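Long-range contacts in flavoenzyme PA4991 (Pseudomonas aeruginosa PAO1, PDB 5EZ7), which probably works as an FAD-dependent oxidoreductase of the DAO family, with one FAD per subunit and a physiological substrate that is unknown: residues 228-233 against 312-317; 48-53 against 254-259. One frame throughout, in Å; residues are numbered along the deposited sequence.

Contact 1: residues 228-233 against 312-317; sequences PLHMVM and TLRVDR. With FAD (flavin-adenine dinucleotide), chain B.
L229 and M231 form the hydrogen-bonded pairs with V315 and L313 in two antiparallel strands, 228-233 and 312-317, whose axes come within 4.5 Å and whose directions differ by 156°. Side chains then alternate between two faces. On one, the imidazole of H230 is held at its edge by T312, with NE2 and OG1 2.8 Å apart in the ring plane. With H230 CG anti to the backbone N (chi1 -160°), the side chain leans toward strand 312-317, and over one face of its ring lies the R314 guanidinium, centres 3.9 Å apart and planes 29° from parallel, stacked but offset toward the rim. Water 1 accepts from R314 NE and donates to L229 O, while H230 ND1 is bonded to G280 O. The pair closes one side of the large mixed sheet, where 309-320 is an outermost strand; as in other DAO-family enzymes, this sheet probably belongs to the substrate-side domain. On the other face, M231 CG and V315 CG1 meet the methyl edge near the flavin plane, 3.6 Å from FAD C7M and 3.8 Å from C8M respectively, while L229 CD1 and R317 CG come over one face of that end. L229 crosses R317 at about a right angle, its CG 3.5 Å above the centre of the guanidinium. R317 NH1 gives P228 O a weak bond; its NH2 pairs with E277 in a salt bridge.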
loop_
_atom_site.group_PDB
_atom_site.type_symbol
_atom_site.label_atom_id
_atom_site.label_comp_id
_atom_site.label_asym_id
_atom_site.label_seq_id
_atom_site.Cartn_x
_atom_site.Cartn_y
_atom_site.Cartn_z
ATOM N N PRO A 228 -10.950 -8.880 6.223
ATOM C CA PRO A 228 -11.700 -7.916 5.422
ATOM C C PRO A 228 -11.900 -6.543 6.127
ATOM O O PRO A 228 -11.793 -6.429 7.346
ATOM C CB PRO A 228 -13.014 -8.653 5.170
ATOM C CG PRO A 228 -13.203 -9.462 6.423
ATOM C CD PRO A 228 -11.833 -9.886 6.852
ATOM N N LEU A 229 -12.100 -5.519 5.318
ATOM C CA LEU A 229 -12.526 -4.186 5.766
ATOM C C LEU A 229 -13.785 -3.805 4.988
ATOM O O LEU A 229 -13.952 -4.233 3.847
ATOM C CB LEU A 229 -11.418 -3.162 5.491
ATOM C CG LEU A 229 -10.249 -3.182 6.483
ATOM C CD1 LEU A 229 -9.129 -2.347 5.942
ATOM C CD2 LEU A 229 -10.620 -2.654 7.862
ATOM N N HIS A 230 -14.668 -3.011 5.598
ATOM C CA HIS A 230 -15.820 -2.342 4.908
ATOM C C HIS A 230 -15.679 -0.821 4.999
ATOM O O HIS A 230 -16.220 -0.180 5.910
ATOM C CB HIS A 230 -17.142 -2.754 5.545
ATOM C CG HIS A 230 -18.344 -2.530 4.677
ATOM N ND1 HIS A 230 -19.606 -2.912 5.067
ATOM C CD2 HIS A 230 -18.479 -2.020 3.432
ATOM C CE1 HIS A 230 -20.469 -2.652 4.103
ATOM N NE2 HIS A 230 -19.809 -2.117 3.094
ATOM N N MET A 231 -14.938 -0.262 4.053
ATOM C CA MET A 231 -14.640 1.158 4.024
ATOM C C MET A 231 -15.829 1.915 3.462
ATOM O O MET A 231 -16.551 1.377 2.636
ATOM C CB MET A 231 -13.436 1.425 3.117
ATOM C CG MET A 231 -12.140 0.701 3.478
ATOM S SD MET A 231 -11.464 1.101 5.092
ATOM C CE MET A 231 -10.862 2.752 4.715
ATOM N N VAL A 232 -16.001 3.179 3.886
ATOM C CA VAL A 232 -17.099 4.026 3.466
ATOM C C VAL A 232 -16.519 5.238 2.761
ATOM O O VAL A 232 -15.503 5.763 3.165
ATOM C CB VAL A 232 -17.964 4.475 4.665
ATOM C CG1 VAL A 232 -19.160 5.299 4.185
ATOM C CG2 VAL A 232 -18.487 3.273 5.409
ATOM N N MET A 233 -17.160 5.679 1.686
ATOM C CA MET A 233 -16.728 6.892 0.967
ATOM C C MET A 233 -17.918 7.874 0.938
ATOM O O MET A 233 -19.043 7.465 0.606
ATOM C CB MET A 233 -16.308 6.572 -0.473
ATOM C CG MET A 233 -15.046 5.736 -0.632
ATOM S SD MET A 233 -14.680 5.187 -2.331
ATOM C CE MET A 233 -15.897 3.931 -2.570
ATOM N N THR A 312 -19.730 2.293 -0.439
ATOM C CA THR A 312 -18.830 1.544 0.410
ATOM C C THR A 312 -17.948 0.657 -0.437
ATOM O O THR A 312 -18.196 0.459 -1.638
ATOM C CB THR A 312 -19.556 0.721 1.458
ATOM O OG1 THR A 312 -20.019 -0.493 0.867
ATOM C CG2 THR A 312 -20.700 1.534 2.078
ATOM N N LEU A 313 -16.901 0.144 0.198
ATOM C CA LEU A 313 -15.940 -0.684 -0.468
ATOM C C LEU A 313 -15.496 -1.823 0.448
ATOM O O LEU A 313 -15.054 -1.575 1.574
ATOM C CB LEU A 313 -14.765 0.197 -0.785
ATOM C CG LEU A 313 -13.562 -0.473 -1.426
ATOM C CD1 LEU A 313 -13.902 -0.861 -2.862
ATOM C CD2 LEU A 313 -12.414 0.489 -1.388
ATOM N N ARG A 314 -15.621 -3.065 -0.041
ATOM C CA ARG A 314 -15.191 -4.266 0.672
ATOM C C ARG A 314 -13.840 -4.638 0.100
ATOM O O ARG A 314 -13.678 -4.671 -1.112
ATOM C CB ARG A 314 -16.196 -5.396 0.499
ATOM C CG ARG A 314 -17.639 -4.928 0.625
ATOM C CD ARG A 314 -18.656 -6.061 0.803
ATOM N NE ARG A 314 -18.633 -6.367 2.198
ATOM C CZ ARG A 314 -19.594 -6.202 3.107
ATOM N NH1 ARG A 314 -20.822 -5.823 2.805
ATOM N NH2 ARG A 314 -19.296 -6.494 4.369
ATOM N N VAL A 315 -12.849 -4.854 0.954
ATOM C CA VAL A 315 -11.533 -5.301 0.502
ATOM C C VAL A 315 -10.844 -6.059 1.615
ATOM O O VAL A 315 -10.970 -5.728 2.800
ATOM C CB VAL A 315 -10.659 -4.130 -0.007
ATOM C CG1 VAL A 315 -10.537 -3.023 1.011
ATOM C CG2 VAL A 315 -9.267 -4.579 -0.422
ATOM N N ASP A 316 -10.148 -7.110 1.221
ATOM C CA ASP A 316 -9.374 -7.968 2.142
ATOM C C ASP A 316 -7.958 -7.436 2.320
ATOM O O ASP A 316 -7.313 -7.054 1.339
ATOM C CB ASP A 316 -9.242 -9.365 1.569
ATOM C CG ASP A 316 -10.520 -10.136 1.603
ATOM O OD1 ASP A 316 -11.400 -9.814 2.438
ATOM O OD2 ASP A 316 -10.615 -11.104 0.796
ATOM N N ARG A 317 -7.488 -7.376 3.561
ATOM C CA ARG A 317 -6.059 -7.190 3.823
ATOM C C ARG A 317 -5.415 -8.554 3.687
ATOM O O ARG A 317 -5.932 -9.518 4.220
ATOM C CB ARG A 317 -5.819 -6.612 5.208
ATOM C CG ARG A 317 -6.260 -5.164 5.327
ATOM C CD ARG A 317 -6.426 -4.765 6.780
ATOM N NE ARG A 317 -7.603 -5.399 7.337
ATOM C CZ ARG A 317 -8.133 -5.134 8.538
ATOM N NH1 ARG A 317 -9.216 -5.807 8.951
ATOM N NH2 ARG A 317 -7.587 -4.204 9.330
HETATM P PA FAD B . -1.099 -5.162 -3.175
HETATM O O1A FAD B . -1.216 -3.673 -3.204
HETATM O O2A FAD B . -2.314 -6.021 -2.963
HETATM O O5B FAD B . -0.373 -5.582 -4.521
HETATM C C5B FAD B . -0.299 -6.925 -4.958
HETATM C C4B FAD B . -0.199 -6.863 -6.468
HETATM O O4B FAD B . 0.078 -8.178 -6.978
HETATM C C3B FAD B . -1.502 -6.361 -7.098
HETATM O O3B FAD B . -1.262 -5.223 -7.930
HETATM C C2B FAD B . -1.994 -7.561 -7.884
HETATM O O2B FAD B . -2.696 -7.245 -9.084
HETATM C C1B FAD B . -0.704 -8.344 -8.143
HETATM N N9A FAD B . -0.925 -9.780 -8.349
HETATM C C8A FAD B . -1.739 -10.575 -7.632
HETATM N N7A FAD B . -1.693 -11.830 -8.112
HETATM C C5A FAD B . -0.836 -11.848 -9.140
HETATM C C6A FAD B . -0.351 -12.869 -10.079
HETATM N N6A FAD B . -0.797 -14.128 -9.956
HETATM N N1A FAD B . 0.542 -12.507 -11.015
HETATM C C2A FAD B . 0.979 -11.238 -11.113
HETATM N N3A FAD B . 0.573 -10.249 -10.290
HETATM C C4A FAD B . -0.324 -10.497 -9.304
HETATM N N1 FAD B . -1.206 0.820 5.260
HETATM C C2 FAD B . -0.666 1.960 5.741
HETATM O O2 FAD B . 0.554 1.978 6.033
HETATM N N3 FAD B . -1.390 3.079 5.918
HETATM C C4 FAD B . -2.688 3.139 5.636
HETATM O O4 FAD B . -3.337 4.192 5.797
HETATM C C4X FAD B . -3.347 1.940 5.107
HETATM N N5 FAD B . -4.659 1.939 4.806
HETATM C C5X FAD B . -5.249 0.837 4.310
HETATM C C6 FAD B . -6.602 0.884 3.997
HETATM C C7 FAD B . -7.246 -0.223 3.482
HETATM C C7M FAD B . -8.701 -0.142 3.135
HETATM C C8 FAD B . -6.475 -1.468 3.238
HETATM C C8M FAD B . -7.119 -2.712 2.663
HETATM C C9 FAD B . -5.131 -1.515 3.561
HETATM C C9A FAD B . -4.471 -0.410 4.093
HETATM N N10 FAD B . -3.087 -0.423 4.426
HETATM C C10 FAD B . -2.498 0.745 4.923
HETATM C "C1'" FAD B . -2.258 -1.598 4.215
HETATM C "C2'" FAD B . -1.700 -1.532 2.804
HETATM O "O2'" FAD B . -2.705 -1.145 1.857
HETATM C "C3'" FAD B . -1.072 -2.860 2.406
HETATM O "O3'" FAD B . -0.266 -3.336 3.503
HETATM C "C4'" FAD B . -0.197 -2.699 1.165
HETATM O "O4'" FAD B . -0.780 -1.802 0.220
HETATM C "C5'" FAD B . 0.028 -4.028 0.470
HETATM O "O5'" FAD B . 0.979 -3.846 -0.588
HETATM P P FAD B . 1.306 -5.079 -1.551
HETATM O O1P FAD B . 2.073 -4.560 -2.739
HETATM O O2P FAD B . 1.888 -6.139 -0.687
HETATM O O3P FAD B . -0.151 -5.615 -1.956
HETATM O O HOH W 1 -16.120 -6.147 3.861
#

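Contact 2: residues 48-53 against 254-259. With FAD (flavin-adenine dinucleotide), chain B.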
loop_
_atom_site.group_PDB
_atom_site.type_symbol
_atom_site.label_atom_id
_atom_site.label_comp_id
_atom_site.label_asym_id
_atom_site.label_seq_id
_atom_site.Cartn_x
_atom_site.Cartn_y
_atom_site.Cartn_z
ATOM N N LYS A 48 -6.165 1.380 -2.719
ATOM C CA LYS A 48 -7.284 1.411 -1.791
ATOM C C LYS A 48 -6.897 1.756 -0.359
ATOM O O LYS A 48 -7.772 1.849 0.503
ATOM C CB LYS A 48 -8.034 0.079 -1.803
ATOM C CG LYS A 48 -8.602 -0.278 -3.163
ATOM C CD LYS A 48 -9.314 -1.610 -3.039
ATOM C CE LYS A 48 -10.025 -2.033 -4.327
ATOM N NZ LYS A 48 -9.049 -2.734 -5.193
ATOM N N SER A 49 -5.614 1.958 -0.081
ATOM C CA SER A 49 -5.228 2.346 1.255
ATOM C C SER A 49 -5.625 3.792 1.540
ATOM O O SER A 49 -6.059 4.536 0.637
ATOM C CB SER A 49 -3.719 2.162 1.500
ATOM O OG SER A 49 -2.901 2.967 0.664
ATOM N N GLN A 50 -5.461 4.180 2.788
ATOM C CA GLN A 50 -5.684 5.569 3.189
ATOM C C GLN A 50 -4.400 6.384 3.047
ATOM O O GLN A 50 -4.426 7.590 3.208
ATOM C CB GLN A 50 -6.262 5.644 4.601
ATOM C CG GLN A 50 -7.670 5.057 4.698
ATOM C CD GLN A 50 -8.471 5.578 5.913
ATOM O OE1 GLN A 50 -8.540 4.928 6.944
ATOM N NE2 GLN A 50 -9.052 6.759 5.777
ATOM N N GLY A 51 -3.276 5.735 2.730
ATOM C CA GLY A 51 -2.043 6.445 2.357
ATOM C C GLY A 51 -1.290 6.989 3.541
ATOM O O GLY A 51 -0.359 7.785 3.379
ATOM N N ILE A 52 -1.667 6.559 4.751
ATOM C CA ILE A 52 -1.105 7.152 5.952
ATOM C C ILE A 52 0.200 6.458 6.223
ATOM O O ILE A 52 0.234 5.227 6.295
ATOM C CB ILE A 52 -2.014 6.939 7.174
ATOM C CG1 ILE A 52 -3.340 7.679 6.989
ATOM C CG2 ILE A 52 -1.301 7.390 8.449
ATOM C CD1 ILE A 52 -4.484 7.117 7.813
ATOM N N ILE A 53 1.254 7.230 6.427
ATOM C CA ILE A 53 2.527 6.666 6.884
ATOM C C ILE A 53 2.671 6.711 8.388
ATOM O O ILE A 53 3.077 7.715 8.974
ATOM C CB ILE A 53 3.692 7.290 6.141
ATOM C CG1 ILE A 53 3.599 6.767 4.703
ATOM C CG2 ILE A 53 5.013 6.782 6.667
ATOM C CD1 ILE A 53 4.186 7.715 3.750
ATOM N N ARG A 254 -11.819 5.021 16.440
ATOM C CA ARG A 254 -13.265 4.858 16.220
ATOM C C ARG A 254 -13.536 4.948 14.705
ATOM O O ARG A 254 -14.120 4.038 14.106
ATOM C CB ARG A 254 -13.991 5.971 17.012
ATOM C CG ARG A 254 -15.521 5.970 17.075
ATOM C CD ARG A 254 -15.997 6.484 18.460
ATOM N NE ARG A 254 -17.362 7.038 18.516
ATOM C CZ ARG A 254 -18.504 6.344 18.696
ATOM N NH1 ARG A 254 -19.675 7.011 18.734
ATOM N NH2 ARG A 254 -18.508 5.003 18.821
ATOM N N ILE A 255 -13.071 6.048 14.106
ATOM C CA ILE A 255 -13.013 6.241 12.667
ATOM C C ILE A 255 -11.677 6.857 12.320
ATOM O O ILE A 255 -11.084 7.558 13.154
ATOM C CB ILE A 255 -14.125 7.172 12.141
ATOM C CG1 ILE A 255 -13.967 8.610 12.672
ATOM C CG2 ILE A 255 -15.497 6.634 12.539
ATOM C CD1 ILE A 255 -14.743 9.649 11.874
ATOM N N THR A 256 -11.238 6.601 11.091
ATOM C CA THR A 256 -10.019 7.190 10.503
ATOM C C THR A 256 -10.485 7.925 9.210
ATOM O O THR A 256 -11.021 7.294 8.301
ATOM C CB THR A 256 -8.901 6.093 10.247
ATOM O OG1 THR A 256 -8.352 5.650 11.495
ATOM C CG2 THR A 256 -7.724 6.608 9.437
ATOM N N VAL A 257 -10.315 9.249 9.166
ATOM C CA VAL A 257 -10.688 10.028 7.993
ATOM C C VAL A 257 -9.468 10.455 7.187
ATOM O O VAL A 257 -8.540 11.031 7.724
ATOM C CB VAL A 257 -11.466 11.315 8.343
ATOM C CG1 VAL A 257 -11.982 12.012 7.079
ATOM C CG2 VAL A 257 -12.642 11.004 9.245
ATOM N N THR A 258 -9.524 10.215 5.886
ATOM C CA THR A 258 -8.639 10.881 4.921
ATOM C C THR A 258 -9.474 11.561 3.836
ATOM O O THR A 258 -10.574 11.106 3.510
ATOM C CB THR A 258 -7.641 9.869 4.332
ATOM O OG1 THR A 258 -8.336 8.671 3.900
ATOM C CG2 THR A 258 -6.641 9.481 5.422
ATOM N N THR A 259 -8.995 12.694 3.329
ATOM C CA THR A 259 -9.691 13.449 2.267
ATOM C C THR A 259 -8.975 13.295 0.917
ATOM O O THR A 259 -7.772 13.498 0.830
ATOM C CB THR A 259 -9.823 14.938 2.631
ATOM O OG1 THR A 259 -10.511 15.017 3.869
ATOM C CG2 THR A 259 -10.630 15.739 1.536
HETATM P PA FAD B . -1.099 -5.162 -3.175
HETATM O O1A FAD B . -1.216 -3.673 -3.204
HETATM O O2A FAD B . -2.314 -6.021 -2.963
HETATM O O5B FAD B . -0.373 -5.582 -4.521
HETATM C C5B FAD B . -0.299 -6.925 -4.958
HETATM C C4B FAD B . -0.199 -6.863 -6.468
HETATM O O4B FAD B . 0.078 -8.178 -6.978
HETATM C C3B FAD B . -1.502 -6.361 -7.098
HETATM O O3B FAD B . -1.262 -5.223 -7.930
HETATM C C2B FAD B . -1.994 -7.561 -7.884
HETATM O O2B FAD B . -2.696 -7.245 -9.084
HETATM C C1B FAD B . -0.704 -8.344 -8.143
HETATM N N9A FAD B . -0.925 -9.780 -8.349
HETATM C C8A FAD B . -1.739 -10.575 -7.632
HETATM N N7A FAD B . -1.693 -11.830 -8.112
HETATM C C5A FAD B . -0.836 -11.848 -9.140
HETATM C C6A FAD B . -0.351 -12.869 -10.079
HETATM N N6A FAD B . -0.797 -14.128 -9.956
HETATM N N1A FAD B . 0.542 -12.507 -11.015
HETATM C C2A FAD B . 0.979 -11.238 -11.113
HETATM N N3A FAD B . 0.573 -10.249 -10.290
HETATM C C4A FAD B . -0.324 -10.497 -9.304
HETATM N N1 FAD B . -1.206 0.820 5.260
HETATM C C2 FAD B . -0.666 1.960 5.741
HETATM O O2 FAD B . 0.554 1.978 6.033
HETATM N N3 FAD B . -1.390 3.079 5.918
HETATM C C4 FAD B . -2.688 3.139 5.636
HETATM O O4 FAD B . -3.337 4.192 5.797
HETATM C C4X FAD B . -3.347 1.940 5.107
HETATM N N5 FAD B . -4.659 1.939 4.806
HETATM C C5X FAD B . -5.249 0.837 4.310
HETATM C C6 FAD B . -6.602 0.884 3.997
HETATM C C7 FAD B . -7.246 -0.223 3.482
HETATM C C7M FAD B . -8.701 -0.142 3.135
HETATM C C8 FAD B . -6.475 -1.468 3.238
HETATM C C8M FAD B . -7.119 -2.712 2.663
HETATM C C9 FAD B . -5.131 -1.515 3.561
HETATM C C9A FAD B . -4.471 -0.410 4.093
HETATM N N10 FAD B . -3.087 -0.423 4.426
HETATM C C10 FAD B . -2.498 0.745 4.923
HETATM C "C1'" FAD B . -2.258 -1.598 4.215
HETATM C "C2'" FAD B . -1.700 -1.532 2.804
HETATM O "O2'" FAD B . -2.705 -1.145 1.857
HETATM C "C3'" FAD B . -1.072 -2.860 2.406
HETATM O "O3'" FAD B . -0.266 -3.336 3.503
HETATM C "C4'" FAD B . -0.197 -2.699 1.165
HETATM O "O4'" FAD B . -0.780 -1.802 0.220
HETATM C "C5'" FAD B . 0.028 -4.028 0.470
HETATM O "O5'" FAD B . 0.979 -3.846 -0.588
HETATM P P FAD B . 1.306 -5.079 -1.551
HETATM O O1P FAD B . 2.073 -4.560 -2.739
HETATM O O2P FAD B . 1.888 -6.139 -0.687
HETATM O O3P FAD B . -0.151 -5.615 -1.956
#
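Q50 and T258 meet through two first torsions: Q50 CG lies anti to its carbonyl carbon (chi1 -66°), from where the chain runs on extended to the amide, and T258 holds OG1 between its backbone N and carbonyl carbon (chi1 48°), facing that amide. The contact joins segment 48-53 of this DAO-family enzyme, a flavin-binding loop running into the short strand 52-53, to strand 255-261 of the large mixed sheet, and all the residues that touch are buried. One nitrogen does the polar work. Q50 NE2 donates to T258 OG1 at 2.8 Å, with the hydroxyl tilted slightly from the amide plane, and also to T256 O at 3.2 Å. The second bond is straight at its hydrogen, 160°, and T256 O sits close to the amide plane, yet the donor stands above the plane of the T256 carbonyl. Two grips on different residues of one strand fix the rotation of the amide. Its oxygen, OE1, is turned to the methyl CG2 of T256, which also meets I52 CD1 tip to tip at 3.7 Å. T256 OG1 bonds to H245 on the neighbouring strand 244-246, and T258 OG1 has a second partner in H260 of its own strand.

The backbone of segment 48-53 binds the isoalloxazine. Q50, G51 and I52 belong to the experimentally established FAD site, and I52 uses both its backbone N-H and its C=O on the pyrimidine end of the ring. I52 N donates to flavin O4, and in return flavin N3 donates to I52 O at 2.7 Å.

Overall arrangement
Contacts 1 and 2 have centres about 12 Å apart and meet the same flavin at different places: contact 1 at the methyl groups of the dimethylbenzene ring, contact 2 at the pyrimidine end and N5 side of the isoalloxazine. Both reach the large mixed sheet, in which strands 255-261 and 267-272 come next to each other, followed by 224-236 and 309-320. Along the chain the order is 48-53, 228-233, 254-259, 312-317, so the segments alternate. They also touch directly, M231 CE lying 3.9 Å from Q50 OE1, and K48 packs against L313 and V315. Together they line the methyl edge and both faces of the flavin's benzene end, as well as its pyrimidine side.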